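Local coordinates for lactaldehyde dehydrogenase (Escherichia coli, PDB 2IMP), which catalyses the irreversible NAD(+)-dependent oxidation of L-lactaldehyde, formed in L-fucose and L-rhamnose breakdown, to L-lactate, and also oxidises glycolaldehyde to glycolate, at the interface of chains A and B and the interface of chains A and C. Coordinates in Å, arbitrary orientation; residue numbers count along the deposited sequence, not the author numbering. Chains: chain A/B/C, Lactaldehyde dehydrogenase.

Chain A meets two neighbours here: chain B through contacts 1 and 2, chain C through contact 3. The C-alpha centres of contacts 1 and 2 lie about 26 Å apart, one built largely on strands 134-142 and 470-478 of chain A, the other on helix 231-242 and nearby loops. One segment serves both, since B:Trp452 of contact 1 and A:Lys454 of contact 2 are two positions apart in sequence. Contact 3 is about 23 Å from contact 1 and 33 Å from contact 2, with a different neighbour, in keeping with the homotetramer. Contact 2 comes nearest the active site, its centre about 8 Å from A:Glu251.

Contact 1: the interface of chains A and B. Residues chain A 141-142, 471-473; chain B 430, 432, 452.
This is a two-fold symmetric interface between subunits of the homotetramer, and here strands 134-142 and 470-478 of chain A receive an indole from chain B, helping to lock the two subunits together. B:Trp452 carries the patch, with 95 Å² of its surface hidden. The side-chain amide of A:Gln471 lies flat over one face of the ring, the two planes 10° apart, with CD 3.3 Å from B:Trp452 CE2. Its CG stands between the backbone N and the carbonyl carbon (chi1 64°), and the extended chain beyond carries the amide over the indole. A bond from A:Gln471 NE2 to the backbone O of A:Ala142, 3.1 Å, probably helps hold the amide in this orientation. At the ring edge, B:Trp452 NE1 donates to the backbone O of A:Thr472 at 3.0 Å in an almost straight bond (173° at H); the indole nitrogen approaches from above the carbonyl plane. The aliphatic start of A:Arg141 also meets the benzo edge, CB 3.7 Å from B:Trp452 CH2. An alanine in place of B:Trp452 would probably leave the A:Gln471 amide without its stacking partner and the A:Thr472 carbonyl without its indole donor. Nearby, A:Arg141 turns NE and NH2 together onto the amide oxygen OE1 of A:Gln473. That oxygen also contacts water 1, which lies 2.7 Å from the backbone O of B:Leu430.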
loop_
_atom_site.group_PDB
_atom_site.type_symbol
_atom_site.label_atom_id
_atom_site.label_comp_id
_atom_site.label_asym_id
_atom_site.label_seq_id
_atom_site.Cartn_x
_atom_site.Cartn_y
_atom_site.Cartn_z
ATOM N N ARG A 141 5.257 13.295 7.618
ATOM C CA ARG A 141 6.177 14.092 8.421
ATOM C C ARG A 141 6.343 13.572 9.850
ATOM O O ARG A 141 5.499 12.832 10.345
ATOM C CB ARG A 141 5.689 15.544 8.513
ATOM C CG ARG A 141 5.286 16.198 7.202
ATOM C CD ARG A 141 6.459 16.355 6.256
ATOM N NE ARG A 141 6.138 17.275 5.168
ATOM C CZ ARG A 141 6.881 17.440 4.075
ATOM N NH1 ARG A 141 7.996 16.741 3.910
ATOM N NH2 ARG A 141 6.507 18.312 3.145
ATOM N N ALA A 142 7.434 13.968 10.500
ATOM C CA ALA A 142 7.654 13.578 11.880
ATOM C C ALA A 142 6.662 14.312 12.814
ATOM O O ALA A 142 6.103 15.342 12.435
ATOM C CB ALA A 142 9.081 13.911 12.292
ATOM N N GLN A 471 2.981 11.634 10.829
ATOM C CA GLN A 471 1.716 12.300 10.618
ATOM C C GLN A 471 1.667 12.850 9.197
ATOM O O GLN A 471 2.707 13.060 8.570
ATOM C CB GLN A 471 1.477 13.412 11.647
ATOM C CG GLN A 471 2.443 14.578 11.601
ATOM C CD GLN A 471 2.227 15.525 12.773
ATOM O OE1 GLN A 471 1.148 15.550 13.377
ATOM N NE2 GLN A 471 3.246 16.314 13.095
ATOM N N THR A 472 0.469 13.080 8.700
ATOM C CA THR A 472 0.335 13.526 7.335
ATOM C C THR A 472 0.194 15.022 7.097
ATOM O O THR A 472 -0.357 15.763 7.912
ATOM C CB THR A 472 -0.872 12.840 6.673
ATOM O OG1 THR A 472 -2.062 13.182 7.397
ATOM C CG2 THR A 472 -0.702 11.330 6.698
ATOM N N GLN A 473 0.755 15.443 5.972
ATOM C CA GLN A 473 0.619 16.805 5.499
ATOM C C GLN A 473 0.064 16.742 4.068
ATOM O O GLN A 473 0.773 16.348 3.135
ATOM C CB GLN A 473 1.948 17.580 5.497
ATOM C CG GLN A 473 1.821 18.931 4.752
ATOM C CD GLN A 473 3.127 19.701 4.635
ATOM O OE1 GLN A 473 4.204 19.110 4.578
ATOM N NE2 GLN A 473 3.034 21.029 4.580
ATOM N N LEU B 430 5.959 24.668 6.585
ATOM C CA LEU B 430 4.664 24.745 7.259
ATOM C C LEU B 430 4.264 23.461 8.037
ATOM O O LEU B 430 4.166 22.375 7.463
ATOM C CB LEU B 430 3.572 25.105 6.238
ATOM C CG LEU B 430 3.619 26.566 5.768
ATOM C CD1 LEU B 430 2.669 26.805 4.612
ATOM C CD2 LEU B 430 3.261 27.466 6.936
ATOM N N PHE B 432 1.457 21.916 9.282
ATOM C CA PHE B 432 0.013 21.734 9.267
ATOM C C PHE B 432 -0.448 20.444 8.557
ATOM O O PHE B 432 0.259 19.913 7.702
ATOM C CB PHE B 432 -0.655 22.946 8.596
ATOM C CG PHE B 432 -0.488 24.235 9.356
ATOM C CD1 PHE B 432 0.746 24.877 9.407
ATOM C CD2 PHE B 432 -1.551 24.772 10.076
ATOM C CE1 PHE B 432 0.913 26.038 10.153
ATOM C CE2 PHE B 432 -1.391 25.936 10.826
ATOM C CZ PHE B 432 -0.158 26.562 10.871
ATOM N N TRP B 452 -2.670 18.866 13.213
ATOM C CA TRP B 452 -1.478 18.742 14.035
ATOM C C TRP B 452 -1.690 19.442 15.394
ATOM O O TRP B 452 -2.653 20.193 15.560
ATOM C CB TRP B 452 -0.295 19.397 13.331
ATOM C CG TRP B 452 0.228 18.656 12.138
ATOM C CD1 TRP B 452 -0.480 17.863 11.278
ATOM C CD2 TRP B 452 1.571 18.682 11.649
ATOM N NE1 TRP B 452 0.344 17.391 10.285
ATOM C CE2 TRP B 452 1.607 17.875 10.488
ATOM C CE3 TRP B 452 2.751 19.301 12.082
ATOM C CZ2 TRP B 452 2.781 17.681 9.748
ATOM C CZ3 TRP B 452 3.920 19.105 11.347
ATOM C CH2 TRP B 452 3.923 18.298 10.193
HETATM O O HOH W 1 5.763 20.327 6.784
#

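Contact 2: the interface of chains A and B. Residues chain A 231, 234-235, 238, 250, 252, 454; chain B 242-243, 245.
B:Ile245, with 84 Å² hidden, pushes its side chain against helix 231-242 of chain A and the segment holding A:Leu250 and A:Leu252. The homotetramer gains a mostly apolar contact here, and no polar atoms pair across it. B:Ile245 has CG1 anti to the carbonyl carbon (chi1 -44°), and its chain turns again at chi2 to bring CD1 between A:Glu235 and A:Leu252. The meeting with A:Leu252 is tip to tip, the two CD1 methyls 3.6 Å apart. A:Val231 adds its CG2 methyl at 4.0 Å from B:Ile245 CG1, while the backbone of A:Lys454 approaches the branch point, CA 4.1 Å from B:Ile245 CB.

A:Glu235, with 39 Å² hidden, crosses B:Ile245 at about a right angle and uses its aliphatic part, CG lying 3.5 Å from B:Ile245 CD1. The rest of its extended chain runs past the end of the partner's helix 231-242, bringing the carboxylate alongside the backbone of B:Lys243. OE1 stays 3.5 Å from the carbonyl O of B:Lys243, an approach of two oxygens that brings no bond and would probably be mildly repulsive if the acid is charged. B:Lys243 itself hides 32 Å². One helical turn beyond A:Glu235, A:Met238 reaches out with CG anti to the backbone N (chi1 -174°) and lies against B:Ala242, its sulfur SD 3.7 Å from B:Ala242 CA.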
loop_
_atom_site.group_PDB
_atom_site.type_symbol
_atom_site.label_atom_id
_atom_site.label_comp_id
_atom_site.label_asym_id
_atom_site.label_seq_id
_atom_site.Cartn_x
_atom_site.Cartn_y
_atom_site.Cartn_z
ATOM N N VAL A 231 -2.475 -0.922 33.268
ATOM C CA VAL A 231 -3.629 -0.180 32.793
ATOM C C VAL A 231 -3.925 1.062 33.665
ATOM O O VAL A 231 -4.412 2.080 33.175
ATOM C CB VAL A 231 -4.891 -1.084 32.736
ATOM C CG1 VAL A 231 -5.270 -1.547 34.128
ATOM C CG2 VAL A 231 -6.040 -0.329 32.097
ATOM N N GLY A 234 -1.548 3.767 32.543
ATOM C CA GLY A 234 -1.943 4.181 31.210
ATOM C C GLY A 234 -3.113 5.147 31.278
ATOM O O GLY A 234 -3.183 6.112 30.508
ATOM N N GLU A 235 -4.044 4.883 32.192
ATOM C CA GLU A 235 -5.198 5.760 32.369
ATOM C C GLU A 235 -4.787 7.177 32.817
ATOM O O GLU A 235 -5.300 8.181 32.321
ATOM C CB GLU A 235 -6.152 5.189 33.417
ATOM C CG GLU A 235 -6.861 3.905 33.028
ATOM C CD GLU A 235 -7.649 3.316 34.196
ATOM O OE1 GLU A 235 -8.350 4.094 34.886
ATOM O OE2 GLU A 235 -7.569 2.086 34.421
ATOM N N MET A 238 -2.988 8.978 29.835
ATOM C CA MET A 238 -3.906 9.473 28.826
ATOM C C MET A 238 -4.736 10.663 29.326
ATOM O O MET A 238 -4.944 11.627 28.598
ATOM C CB MET A 238 -4.837 8.355 28.353
ATOM C CG MET A 238 -5.732 8.756 27.187
ATOM S SD MET A 238 -6.652 7.353 26.518
ATOM C CE MET A 238 -7.761 8.207 25.372
ATOM N N LEU A 250 -0.262 3.478 23.740
ATOM C CA LEU A 250 -0.220 2.637 24.924
ATOM C C LEU A 250 -0.368 1.127 24.723
ATOM O O LEU A 250 -1.124 0.653 23.874
ATOM C CB LEU A 250 -1.312 3.084 25.909
ATOM C CG LEU A 250 -1.464 4.579 26.210
ATOM C CD1 LEU A 250 -2.804 4.826 26.896
ATOM C CD2 LEU A 250 -0.304 5.054 27.073
ATOM N N LEU A 252 -0.971 -1.845 27.491
ATOM C CA LEU A 252 -1.224 -2.118 28.897
ATOM C C LEU A 252 -1.429 -3.595 29.326
ATOM O O LEU A 252 -2.205 -3.877 30.234
ATOM C CB LEU A 252 -2.417 -1.253 29.329
ATOM C CG LEU A 252 -2.304 0.189 28.789
ATOM C CD1 LEU A 252 -3.597 0.970 29.031
ATOM C CD2 LEU A 252 -1.113 0.893 29.449
ATOM N N LYS A 454 -9.004 -2.517 26.577
ATOM C CA LYS A 454 -8.084 -1.845 27.491
ATOM C C LYS A 454 -6.592 -2.208 27.331
ATOM O O LYS A 454 -5.738 -1.647 28.015
ATOM C CB LYS A 454 -8.515 -2.062 28.946
ATOM C CG LYS A 454 -9.842 -1.406 29.289
ATOM C CD LYS A 454 -10.120 -1.441 30.786
ATOM C CE LYS A 454 -11.467 -0.804 31.106
ATOM N NZ LYS A 454 -11.738 -0.748 32.574
ATOM N N ALA B 242 -10.146 8.306 28.673
ATOM C CA ALA B 242 -8.984 7.746 29.339
ATOM C C ALA B 242 -9.331 6.691 30.406
ATOM O O ALA B 242 -8.614 5.705 30.565
ATOM C CB ALA B 242 -8.155 8.871 29.968
ATOM N N LYS B 243 -10.430 6.913 31.123
ATOM C CA LYS B 243 -10.868 5.984 32.159
ATOM C C LYS B 243 -10.983 4.518 31.681
ATOM O O LYS B 243 -10.753 3.583 32.443
ATOM C CB LYS B 243 -12.215 6.438 32.737
ATOM C CG LYS B 243 -12.138 7.748 33.517
ATOM C CD LYS B 243 -13.489 8.123 34.122
ATOM C CE LYS B 243 -13.360 9.280 35.112
ATOM N NZ LYS B 243 -12.803 10.520 34.496
ATOM N N ILE B 245 -9.503 3.620 28.579
ATOM C CA ILE B 245 -8.539 3.498 27.496
ATOM C C ILE B 245 -9.265 3.462 26.123
ATOM O O ILE B 245 -8.891 2.732 25.202
ATOM C CB ILE B 245 -7.680 2.221 27.645
ATOM C CG1 ILE B 245 -7.227 2.062 29.101
ATOM C CG2 ILE B 245 -6.443 2.309 26.729
ATOM C CD1 ILE B 245 -6.359 3.219 29.610
#

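Contact 3: the interface of chains A and C. Residues chain A 73, 117, 120-121; chain C 114, 117-118, 121.
The end of helix 98-116 and the loop after it in chain C, carrying C:Tyr114, C:Glu117, C:Trp118 and C:Arg121, meet the equivalent loop of chain A and the side of helix 65-81. A:Arg121, with 108 Å² hidden, reaches across the two-fold interface with its chain extended from CG to NE. Its guanidinium is gripped along its edge: NH1 donates to the carboxylate OE1 of C:Glu117 at 2.8 Å, meeting that oxygen on its anti side and tilted out of the carboxylate plane, and NH2 donates to the backbone O of C:Tyr114 at 2.7 Å. NH1 also bonds the backbone O of A:Glu117 in its own chain, which probably restricts the group's turning.

Two aromatic faces also meet the guanidinium. NE sits over the six-membered ring of C:Trp118, 3.1 Å from its centroid, in a cation-pi contact with the planes 77° apart. NH2 lies over the face of C:Tyr114, 3.9 Å from the ring centroid. The other carboxylate oxygen of C:Glu117, OE2, forms a salt bridge with A:Arg73 NH2 at 2.8 Å, a charge pairing and not a hydrogen bond; two arginines probably offset the charge of one acid. Symmetry repeats the exchange, C:Arg121 NH1 pairing with A:Glu117 OE1. Water 2 links the phenol OH of C:Tyr114 to the backbone O of A:Arg120. The loop lies between helix 98-116 and strand 123-127; the centre of the contact is about 24 Å from A:Glu251.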
loop_
_atom_site.group_PDB
_atom_site.type_symbol
_atom_site.label_atom_id
_atom_site.label_comp_id
_atom_site.label_asym_id
_atom_site.label_seq_id
_atom_site.Cartn_x
_atom_site.Cartn_y
_atom_site.Cartn_z
ATOM N N ARG A 73 22.100 2.327 13.368
ATOM C CA ARG A 73 22.972 1.164 13.208
ATOM C C ARG A 73 24.218 1.224 14.112
ATOM O O ARG A 73 24.714 0.197 14.567
ATOM C CB ARG A 73 23.393 1.012 11.746
ATOM C CG ARG A 73 22.333 0.327 10.911
ATOM C CD ARG A 73 22.521 0.540 9.424
ATOM N NE ARG A 73 21.412 -0.078 8.703
ATOM C CZ ARG A 73 20.973 0.310 7.509
ATOM N NH1 ARG A 73 21.549 1.330 6.879
ATOM N NH2 ARG A 73 19.944 -0.322 6.951
ATOM N N GLU A 117 15.996 0.053 8.617
ATOM C CA GLU A 117 15.750 -0.321 7.231
ATOM C C GLU A 117 14.516 0.373 6.607
ATOM O O GLU A 117 14.319 0.316 5.396
ATOM C CB GLU A 117 15.596 -1.845 7.120
ATOM C CG GLU A 117 16.774 -2.606 7.703
ATOM C CD GLU A 117 16.589 -4.109 7.668
ATOM O OE1 GLU A 117 15.434 -4.585 7.719
ATOM O OE2 GLU A 117 17.607 -4.823 7.610
ATOM N N ARG A 120 14.378 4.467 3.619
ATOM C CA ARG A 120 13.972 4.779 2.251
ATOM C C ARG A 120 12.647 4.110 1.839
ATOM O O ARG A 120 12.281 4.124 0.666
ATOM C CB ARG A 120 15.050 4.302 1.271
ATOM C CG ARG A 120 16.427 4.934 1.435
ATOM C CD ARG A 120 17.494 3.942 1.011
ATOM N NE ARG A 120 18.809 4.544 0.800
ATOM C CZ ARG A 120 19.951 3.865 0.875
ATOM N NH1 ARG A 120 19.936 2.571 1.170
ATOM N NH2 ARG A 120 21.108 4.470 0.629
ATOM N N ARG A 121 11.942 3.537 2.809
ATOM C CA ARG A 121 10.722 2.809 2.511
ATOM C C ARG A 121 9.364 3.411 2.929
ATOM O O ARG A 121 8.369 3.177 2.239
ATOM C CB ARG A 121 10.839 1.389 3.066
ATOM C CG ARG A 121 11.963 0.593 2.423
ATOM C CD ARG A 121 11.948 -0.853 2.865
ATOM N NE ARG A 121 12.719 -1.691 1.949
ATOM C CZ ARG A 121 14.047 -1.740 1.903
ATOM N NH1 ARG A 121 14.776 -1.007 2.733
ATOM N NH2 ARG A 121 14.641 -2.516 1.006
ATOM N N TYR C 114 20.540 -2.968 0.273
ATOM C CA TYR C 114 19.231 -2.329 0.219
ATOM C C TYR C 114 18.131 -3.341 -0.163
ATOM O O TYR C 114 17.100 -3.434 0.506
ATOM C CB TYR C 114 19.242 -1.165 -0.785
ATOM C CG TYR C 114 17.859 -0.694 -1.186
ATOM C CD1 TYR C 114 17.080 0.088 -0.331
ATOM C CD2 TYR C 114 17.303 -1.096 -2.397
ATOM C CE1 TYR C 114 15.768 0.448 -0.679
ATOM C CE2 TYR C 114 16.005 -0.751 -2.750
ATOM C CZ TYR C 114 15.243 0.015 -1.892
ATOM O OH TYR C 114 13.951 0.310 -2.248
ATOM N N GLU C 117 17.012 -5.910 2.402
ATOM C CA GLU C 117 16.135 -5.336 3.412
ATOM C C GLU C 117 14.630 -5.544 3.122
ATOM O O GLU C 117 13.792 -5.304 3.988
ATOM C CB GLU C 117 16.427 -3.837 3.570
ATOM C CG GLU C 117 17.887 -3.544 3.868
ATOM C CD GLU C 117 18.195 -2.062 3.943
ATOM O OE1 GLU C 117 17.506 -1.260 3.277
ATOM O OE2 GLU C 117 19.147 -1.698 4.659
ATOM N N TRP C 118 14.310 -5.975 1.904
ATOM C CA TRP C 118 12.918 -6.237 1.541
ATOM C C TRP C 118 12.375 -7.559 2.116
ATOM O O TRP C 118 11.166 -7.784 2.130
ATOM C CB TRP C 118 12.745 -6.253 0.011
ATOM C CG TRP C 118 12.634 -4.882 -0.601
ATOM C CD1 TRP C 118 13.485 -4.317 -1.508
ATOM C CD2 TRP C 118 11.630 -3.891 -0.321
ATOM N NE1 TRP C 118 13.078 -3.035 -1.806
ATOM C CE2 TRP C 118 11.944 -2.748 -1.092
ATOM C CE3 TRP C 118 10.500 -3.859 0.508
ATOM C CZ2 TRP C 118 11.168 -1.581 -1.061
ATOM C CZ3 TRP C 118 9.722 -2.691 0.541
ATOM C CH2 TRP C 118 10.064 -1.570 -0.242
ATOM N N ARG C 121 9.498 -7.341 4.348
ATOM C CA ARG C 121 8.635 -6.243 3.951
ATOM C C ARG C 121 7.674 -6.434 2.759
ATOM O O ARG C 121 6.598 -5.832 2.757
ATOM C CB ARG C 121 9.488 -4.995 3.720
ATOM C CG ARG C 121 10.203 -4.525 4.976
ATOM C CD ARG C 121 10.898 -3.201 4.762
ATOM N NE ARG C 121 11.202 -2.553 6.036
ATOM C CZ ARG C 121 12.186 -2.914 6.854
ATOM N NH1 ARG C 121 12.990 -3.920 6.536
ATOM N NH2 ARG C 121 12.348 -2.272 8.003
HETATM O O HOH W 2 12.492 1.930 -0.926
#